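Local coordinates for membrane protein, putative (Geobacter sulfurreducens PCA, PDB 2QYB), which is of unproven function, this piece being the GAF domain of a putative membrane protein of the sodium:solute symporter family that may also have phosphatase activity, at residues Asp17-Ile20 with Ile21-Leu25; Leu97-Glu100 with Leu101-Glu105; Val128-Arg131 with Thr132-Gly135. All coordinates share one frame; numbering follows the deposited sequence.

Interaction 1: residues Asp17-Ile20 with Ile21-Leu25; sequences DLQI and IMDDL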
loop_
_atom_site.group_PDB
_atom_site.type_symbol
_atom_site.label_atom_id
_atom_site.label_comp_id
_atom_site.label_asym_id
_atom_site.label_seq_id
_atom_site.Cartn_x
_atom_site.Cartn_y
_atom_site.Cartn_z
ATOM N N ASP A 17 -3.134 -4.614 9.719
ATOM C CA ASP A 17 -2.620 -5.950 9.407
ATOM C C ASP A 17 -3.322 -6.570 8.205
ATOM O O ASP A 17 -2.703 -7.251 7.381
ATOM C CB ASP A 17 -2.842 -6.895 10.572
ATOM C CG ASP A 17 -1.945 -6.615 11.709
ATOM O OD1 ASP A 17 -0.905 -5.981 11.497
ATOM O OD2 ASP A 17 -2.253 -7.089 12.822
ATOM N N LEU A 18 -4.621 -6.360 8.133
ATOM C CA LEU A 18 -5.368 -6.810 6.995
ATOM C C LEU A 18 -4.799 -6.241 5.700
ATOM O O LEU A 18 -4.626 -6.964 4.746
ATOM C CB LEU A 18 -6.846 -6.444 7.150
ATOM C CG LEU A 18 -7.735 -6.683 5.918
ATOM C CD1 LEU A 18 -7.775 -8.180 5.511
ATOM C CD2 LEU A 18 -9.118 -6.050 6.205
ATOM N N GLN A 19 -4.497 -4.945 5.703
ATOM C CA GLN A 19 -3.881 -4.266 4.550
ATOM C C GLN A 19 -2.626 -4.947 3.985
ATOM O O GLN A 19 -2.474 -5.091 2.770
ATOM C CB GLN A 19 -3.528 -2.853 4.961
ATOM C CG GLN A 19 -3.118 -1.969 3.829
ATOM C CD GLN A 19 -4.274 -1.666 2.845
ATOM O OE1 GLN A 19 -5.296 -1.057 3.223
ATOM N NE2 GLN A 19 -4.099 -2.089 1.575
ATOM N N ILE A 20 -1.725 -5.313 4.882
ATOM C CA ILE A 20 -0.445 -5.933 4.565
ATOM C C ILE A 20 -0.660 -7.331 4.008
ATOM O O ILE A 20 0.009 -7.733 3.054
ATOM C CB ILE A 20 0.456 -6.038 5.841
ATOM C CG1 ILE A 20 0.850 -4.631 6.346
ATOM C CG2 ILE A 20 1.703 -6.895 5.549
ATOM C CD1 ILE A 20 1.281 -4.547 7.843
ATOM N N ILE A 21 -1.597 -8.068 4.605
ATOM C CA ILE A 21 -1.995 -9.343 4.071
ATOM C C ILE A 21 -2.436 -9.158 2.600
ATOM O O ILE A 21 -1.912 -9.851 1.700
ATOM C CB ILE A 21 -3.103 -9.990 4.954
ATOM C CG1 ILE A 21 -2.516 -10.614 6.228
ATOM C CG2 ILE A 21 -3.844 -11.109 4.227
ATOM C CD1 ILE A 21 -3.587 -10.987 7.249
HETATM N N MSE A 22 -3.357 -8.210 2.342
HETATM C CA MSE A 22 -3.894 -8.008 0.972
HETATM C C MSE A 22 -2.811 -7.601 0.021
HETATM O O MSE A 22 -2.644 -8.199 -1.020
HETATM C CB MSE A 22 -4.979 -6.951 0.916
HETATM C CG MSE A 22 -6.168 -7.282 1.749
HETATM SE SE MSE A 22 -7.746 -6.061 1.546
HETATM C CE MSE A 22 -7.042 -4.342 2.264
ATOM N N ASP A 23 -2.077 -6.562 0.377
ATOM C CA ASP A 23 -0.979 -6.099 -0.474
ATOM C C ASP A 23 0.034 -7.200 -0.811
ATOM O O ASP A 23 0.508 -7.252 -1.925
ATOM C CB ASP A 23 -0.255 -4.904 0.192
ATOM C CG ASP A 23 -1.048 -3.561 0.068
ATOM O OD1 ASP A 23 -2.230 -3.519 -0.315
ATOM O OD2 ASP A 23 -0.468 -2.522 0.363
ATOM N N ASP A 24 0.408 -8.023 0.176
ATOM C CA ASP A 24 1.410 -9.095 -0.040
ATOM C C ASP A 24 0.845 -10.124 -0.980
ATOM O O ASP A 24 1.525 -10.632 -1.849
ATOM C CB ASP A 24 1.824 -9.812 1.273
ATOM C CG ASP A 24 2.688 -8.963 2.181
ATOM O OD1 ASP A 24 3.134 -7.868 1.741
ATOM O OD2 ASP A 24 2.912 -9.393 3.354
ATOM N N LEU A 25 -0.424 -10.450 -0.807
ATOM C CA LEU A 25 -1.032 -11.453 -1.682
ATOM C C LEU A 25 -1.066 -11.007 -3.124
ATOM O O LEU A 25 -0.697 -11.751 -3.990
ATOM C CB LEU A 25 -2.416 -11.893 -1.161
ATOM C CG LEU A 25 -2.297 -12.892 0.034
ATOM C CD1 LEU A 25 -3.601 -13.072 0.820
ATOM C CD2 LEU A 25 -1.759 -14.262 -0.398
#
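Q19 and D23, one helical turn apart, cross at a slant with the amide and carboxylate planes 64° from each other. The Q19 NE2 donor reaches D23 OD1 at 3.0 Å, and its bond is bent, with an N-H...O angle of 144°. The acceptor lies in the plane of the Q19 amide, whereas NE2 meets it from above the carboxylate plane of D23. The bend at chi2 of Q19 (67°) folds the amide back along the helix to D23. Both ends have further partners on strand 49-56: Q19 NE2 also bonds to the carbonyl of R52, and D23 OD1 to the hydroxyl of S53, so this polar bridge ties helix 10-32 to the outermost strand of the GAF-domain sheet in this chain. The selenomethionine M22 lies across the Q19 amide, its CE 3.8 Å from Q19 NE2; the bend at its chi3 brings that methyl back to the amide. On the buried flank, L18 CD1 lies 4.2 Å from M22 CG, and these two side chains pack against A155, V156 and L152 of helix 139-158. I20 and D24 instead run side by side in the same direction, with I20 CG2 3.5 Å from D24 OD2. Beneath the side chains, regular alpha-helical bonds link I21 N to D17 O (3.1 Å), M22 N to L18 O (3.0 Å), D23 N to Q19 O (2.8 Å) and D24 N to I20 O. L18, Q19 and M22 also pack on M12 and L16 of the second subunit, whose R52 forms a salt bridge with D17.

Interaction 2: residues Leu97-Glu100 with Leu101-Glu105; sequences LTRE and LMQKE
One face of the R99 guanidinium carries the amide oxygen of Q103, with OE1 3.3 Å above the plane and displaced toward the rim, nearest NH1. The guanidinium and amide planes are 52° apart, and the angle is too poor for a hydrogen bond between R99 NH1 and Q103 OE1. The R99 NE donor is used instead on the carbonyl of Q91. An extended R99 chain, with CG anti to the backbone N (chi1 169°), carries the guanidinium to the Q103 side chain, itself extended beyond CG. Around the helix, L97 and L101 meet at an angle on the surface, L97 CG lying 4.0 Å from L101 CD2. Successive i to i+4 backbone bonds underlie both pairs: L101 N to L97 O at 2.8 Å, M102 N to T98 O at 3.0 Å, a nearly straight Q103 N to R99 O (175°), and K104 N to E100 O at 3.1 Å. In the chain, helix 96-104 of the GAF domain follows strand 85-87 and precedes strand 109-115, the two being neighbours in the sheet; its side chains pack on loops, the selenomethionine M102 on T90 and I107, L101 on I62, and Q103 on Q91.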
loop_
_atom_site.group_PDB
_atom_site.type_symbol
_atom_site.label_atom_id
_atom_site.label_comp_id
_atom_site.label_asym_id
_atom_site.label_seq_id
_atom_site.Cartn_x
_atom_site.Cartn_y
_atom_site.Cartn_z
ATOM N N LEU A 97 -16.607 1.550 -26.836
ATOM C CA LEU A 97 -15.780 2.606 -26.235
ATOM C C LEU A 97 -14.888 2.066 -25.114
ATOM O O LEU A 97 -13.717 2.387 -25.034
ATOM C CB LEU A 97 -16.643 3.756 -25.690
ATOM C CG LEU A 97 -15.754 4.799 -24.997
ATOM C CD1 LEU A 97 -14.898 5.576 -26.062
ATOM C CD2 LEU A 97 -16.582 5.684 -24.140
ATOM N N THR A 98 -15.482 1.274 -24.240
ATOM C CA THR A 98 -14.776 0.633 -23.164
ATOM C C THR A 98 -13.623 -0.196 -23.743
ATOM O O THR A 98 -12.475 -0.012 -23.361
ATOM C CB THR A 98 -15.750 -0.262 -22.343
ATOM O OG1 THR A 98 -16.900 0.507 -21.929
ATOM C CG2 THR A 98 -15.053 -0.901 -21.142
ATOM N N ARG A 99 -13.919 -1.064 -24.703
ATOM C CA ARG A 99 -12.871 -1.794 -25.420
ATOM C C ARG A 99 -11.770 -0.874 -25.912
ATOM O O ARG A 99 -10.581 -1.099 -25.655
ATOM C CB ARG A 99 -13.475 -2.499 -26.618
ATOM C CG ARG A 99 -12.501 -3.089 -27.617
ATOM C CD ARG A 99 -13.324 -3.557 -28.807
ATOM N NE ARG A 99 -12.558 -4.268 -29.807
ATOM C CZ ARG A 99 -11.836 -3.700 -30.788
ATOM N NH1 ARG A 99 -11.764 -2.368 -30.900
ATOM N NH2 ARG A 99 -11.173 -4.475 -31.679
ATOM N N GLU A 100 -12.160 0.187 -26.605
ATOM C CA GLU A 100 -11.167 1.112 -27.106
ATOM C C GLU A 100 -10.303 1.701 -25.958
ATOM O O GLU A 100 -9.079 1.795 -26.084
ATOM C CB GLU A 100 -11.865 2.202 -27.928
ATOM C CG GLU A 100 -10.939 3.148 -28.643
ATOM C CD GLU A 100 -10.044 2.456 -29.659
ATOM O OE1 GLU A 100 -10.448 1.397 -30.226
ATOM O OE2 GLU A 100 -8.933 3.002 -29.894
ATOM N N LEU A 101 -10.939 2.080 -24.845
ATOM C CA LEU A 101 -10.227 2.726 -23.712
ATOM C C LEU A 101 -9.206 1.789 -23.082
ATOM O O LEU A 101 -8.113 2.190 -22.745
ATOM C CB LEU A 101 -11.203 3.185 -22.643
ATOM C CG LEU A 101 -11.652 4.638 -22.542
ATOM C CD1 LEU A 101 -11.462 5.510 -23.822
ATOM C CD2 LEU A 101 -13.116 4.671 -22.037
HETATM N N MSE A 102 -9.582 0.528 -22.973
HETATM C CA MSE A 102 -8.747 -0.479 -22.363
HETATM C C MSE A 102 -7.558 -0.881 -23.223
HETATM O O MSE A 102 -6.448 -1.000 -22.686
HETATM C CB MSE A 102 -9.574 -1.706 -22.018
HETATM C CG MSE A 102 -10.642 -1.421 -20.942
HETATM SE SE MSE A 102 -11.457 -3.065 -20.288
HETATM C CE MSE A 102 -9.804 -4.055 -20.075
ATOM N N GLN A 103 -7.780 -1.094 -24.530
ATOM C CA GLN A 103 -6.682 -1.408 -25.462
ATOM C C GLN A 103 -5.664 -0.239 -25.538
ATOM O O GLN A 103 -4.464 -0.426 -25.710
ATOM C CB GLN A 103 -7.222 -1.715 -26.874
ATOM C CG GLN A 103 -8.170 -2.906 -26.999
ATOM C CD GLN A 103 -8.471 -3.276 -28.468
ATOM O OE1 GLN A 103 -8.867 -2.429 -29.295
ATOM N NE2 GLN A 103 -8.271 -4.543 -28.796
ATOM N N LYS A 104 -6.163 0.975 -25.398
ATOM C CA LYS A 104 -5.316 2.152 -25.359
ATOM C C LYS A 104 -4.385 2.086 -24.126
ATOM O O LYS A 104 -3.266 2.567 -24.167
ATOM C CB LYS A 104 -6.229 3.409 -25.407
ATOM C CG LYS A 104 -5.561 4.792 -25.248
ATOM C CD LYS A 104 -4.494 5.141 -26.320
ATOM C CE LYS A 104 -3.609 6.279 -25.787
ATOM N NZ LYS A 104 -2.765 6.955 -26.816
ATOM N N GLU A 105 -4.842 1.480 -23.037
ATOM C CA GLU A 105 -3.996 1.194 -21.884
ATOM C C GLU A 105 -3.135 -0.060 -22.097
ATOM O O GLU A 105 -2.296 -0.364 -21.250
ATOM C CB GLU A 105 -4.849 0.935 -20.622
ATOM C CG GLU A 105 -5.737 2.072 -20.164
ATOM C CD GLU A 105 -5.252 2.743 -18.882
ATOM O OE1 GLU A 105 -4.019 2.796 -18.626
ATOM O OE2 GLU A 105 -6.107 3.249 -18.133
#

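Interaction 3: residues Val128-Arg131 with Thr132-Gly135; sequences VFSR and TIVG
At the end of strand 124-130, S130 forms an ST turn with the loop leading toward helix 139-158: its OG accepts from the backbone amide two residues on, that of T132, and the same oxygen also takes the next amide, that of I133. S130 OG lies 2.9 Å from T132 N, with an N-H...O angle of 149°, and also 2.9 Å from I133 N, with a straighter angle of 158°. S130 CB points toward the loop, and with OG anti to the backbone N (chi1 173°) the oxygen lies beside the serine's own carbonyl carbon, where the chain turns and both amides converge on it. The same oxygen is hydrogen-bonded to the carbonyl of K34, so one buried hydroxyl is gripped by three backbone groups. T132 comes close from the loop side, its CB 3.4 Å from S130 OG, while I133 CB stays farther off, at 4.3 Å. S130 lies at the end of a central strand of the antiparallel GAF-domain sheet, between strands 37-43 and 109-115, and its backbone bonds to K108 and S109. Replacing S130 with an alanine would probably leave the T132 and I133 amides, together with the K34 carbonyl, without their shared partner and let the start of the loop drift from the strand end. Next along the chain, R131 CB points away from the loop, and the guanidinium NH2 bonds to the carbonyl of K57. D36 OD2 binds both the R131 backbone N and T132 OG1, a second polar atom that fixes this turn. Just before the turn, the F129 backbone bonds to D36 and L37, joining the strand to its neighbour 37-43.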
loop_
_atom_site.group_PDB
_atom_site.type_symbol
_atom_site.label_atom_id
_atom_site.label_comp_id
_atom_site.label_asym_id
_atom_site.label_seq_id
_atom_site.Cartn_x
_atom_site.Cartn_y
_atom_site.Cartn_z
ATOM N N VAL A 128 -8.391 -8.381 -11.927
ATOM C CA VAL A 128 -7.018 -8.613 -12.414
ATOM C C VAL A 128 -6.884 -8.426 -13.920
ATOM O O VAL A 128 -7.764 -8.768 -14.690
ATOM C CB VAL A 128 -6.536 -10.035 -12.035
ATOM C CG1 VAL A 128 -6.609 -10.221 -10.526
ATOM C CG2 VAL A 128 -7.397 -11.113 -12.702
ATOM N N PHE A 129 -5.732 -7.937 -14.340
ATOM C CA PHE A 129 -5.533 -7.492 -15.719
ATOM C C PHE A 129 -4.160 -7.911 -16.202
ATOM O O PHE A 129 -3.202 -7.760 -15.501
ATOM C CB PHE A 129 -5.612 -5.969 -15.768
ATOM C CG PHE A 129 -6.853 -5.411 -15.161
ATOM C CD1 PHE A 129 -7.968 -5.070 -15.992
ATOM C CD2 PHE A 129 -6.932 -5.197 -13.773
ATOM C CE1 PHE A 129 -9.108 -4.547 -15.451
ATOM C CE2 PHE A 129 -8.069 -4.683 -13.233
ATOM C CZ PHE A 129 -9.173 -4.356 -14.061
ATOM N N SER A 130 -4.081 -8.448 -17.393
ATOM C CA SER A 130 -2.807 -8.648 -18.070
ATOM C C SER A 130 -2.702 -7.686 -19.282
ATOM O O SER A 130 -3.577 -7.648 -20.108
ATOM C CB SER A 130 -2.691 -10.095 -18.545
ATOM O OG SER A 130 -1.546 -10.286 -19.353
ATOM N N ARG A 131 -1.627 -6.900 -19.324
ATOM C CA ARG A 131 -1.174 -6.218 -20.541
ATOM C C ARG A 131 -0.211 -7.101 -21.365
ATOM O O ARG A 131 0.433 -6.622 -22.317
ATOM C CB ARG A 131 -0.502 -4.883 -20.177
ATOM C CG ARG A 131 -1.500 -3.896 -19.612
ATOM C CD ARG A 131 -0.908 -2.553 -19.328
ATOM N NE ARG A 131 -0.065 -2.640 -18.146
ATOM C CZ ARG A 131 -0.428 -2.299 -16.908
ATOM N NH1 ARG A 131 -1.645 -1.800 -16.663
ATOM N NH2 ARG A 131 0.464 -2.432 -15.909
ATOM N N THR A 132 -0.142 -8.387 -21.013
ATOM C CA THR A 132 0.968 -9.274 -21.451
ATOM C C THR A 132 0.428 -10.386 -22.379
ATOM O O THR A 132 1.017 -10.634 -23.421
ATOM C CB THR A 132 1.762 -9.909 -20.207
ATOM O OG1 THR A 132 2.136 -8.893 -19.248
ATOM C CG2 THR A 132 3.026 -10.700 -20.659
ATOM N N ILE A 133 -0.693 -11.002 -22.003
ATOM C CA ILE A 133 -1.218 -12.163 -22.724
ATOM C C ILE A 133 -2.749 -12.192 -22.822
ATOM O O ILE A 133 -3.447 -11.593 -22.004
ATOM C CB ILE A 133 -0.727 -13.483 -22.099
ATOM C CG1 ILE A 133 -0.162 -14.406 -23.181
ATOM C CG2 ILE A 133 -1.857 -14.167 -21.344
ATOM C CD1 ILE A 133 -0.302 -13.861 -24.584
ATOM N N VAL A 134 -3.254 -12.898 -23.833
ATOM C CA VAL A 134 -4.652 -13.263 -23.929
ATOM C C VAL A 134 -4.767 -14.719 -23.486
ATOM O O VAL A 134 -3.747 -15.404 -23.419
ATOM C CB VAL A 134 -5.210 -13.075 -25.391
ATOM C CG1 VAL A 134 -5.061 -11.599 -25.855
ATOM C CG2 VAL A 134 -4.556 -14.052 -26.391
ATOM N N GLY A 135 -5.988 -15.146 -23.129
ATOM C CA GLY A 135 -6.294 -16.535 -22.827
ATOM C C GLY A 135 -5.879 -16.951 -21.428
ATOM O O GLY A 135 -5.910 -18.136 -21.080
#

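In the fold
All three contacts belong to the GAF domain and follow one another along the chain. Interaction 1 lies on helix 10-32, which packs beside helix 139-158 and meets the second subunit; interactions 2 and 3 touch no other chain of the assembly. Interaction 2 occupies helix 96-104, its centre about 30 Å from that of interaction 1. Interaction 3, at the end of strand 124-130, has its centre about 23 Å from that of interaction 1 and about 14 Å from that of interaction 2, which it touches where E105 O lies 3.2 Å from R131 CD. The helix that meets the second subunit and helix 96-104 thus lie on opposite sides of the chain's centre.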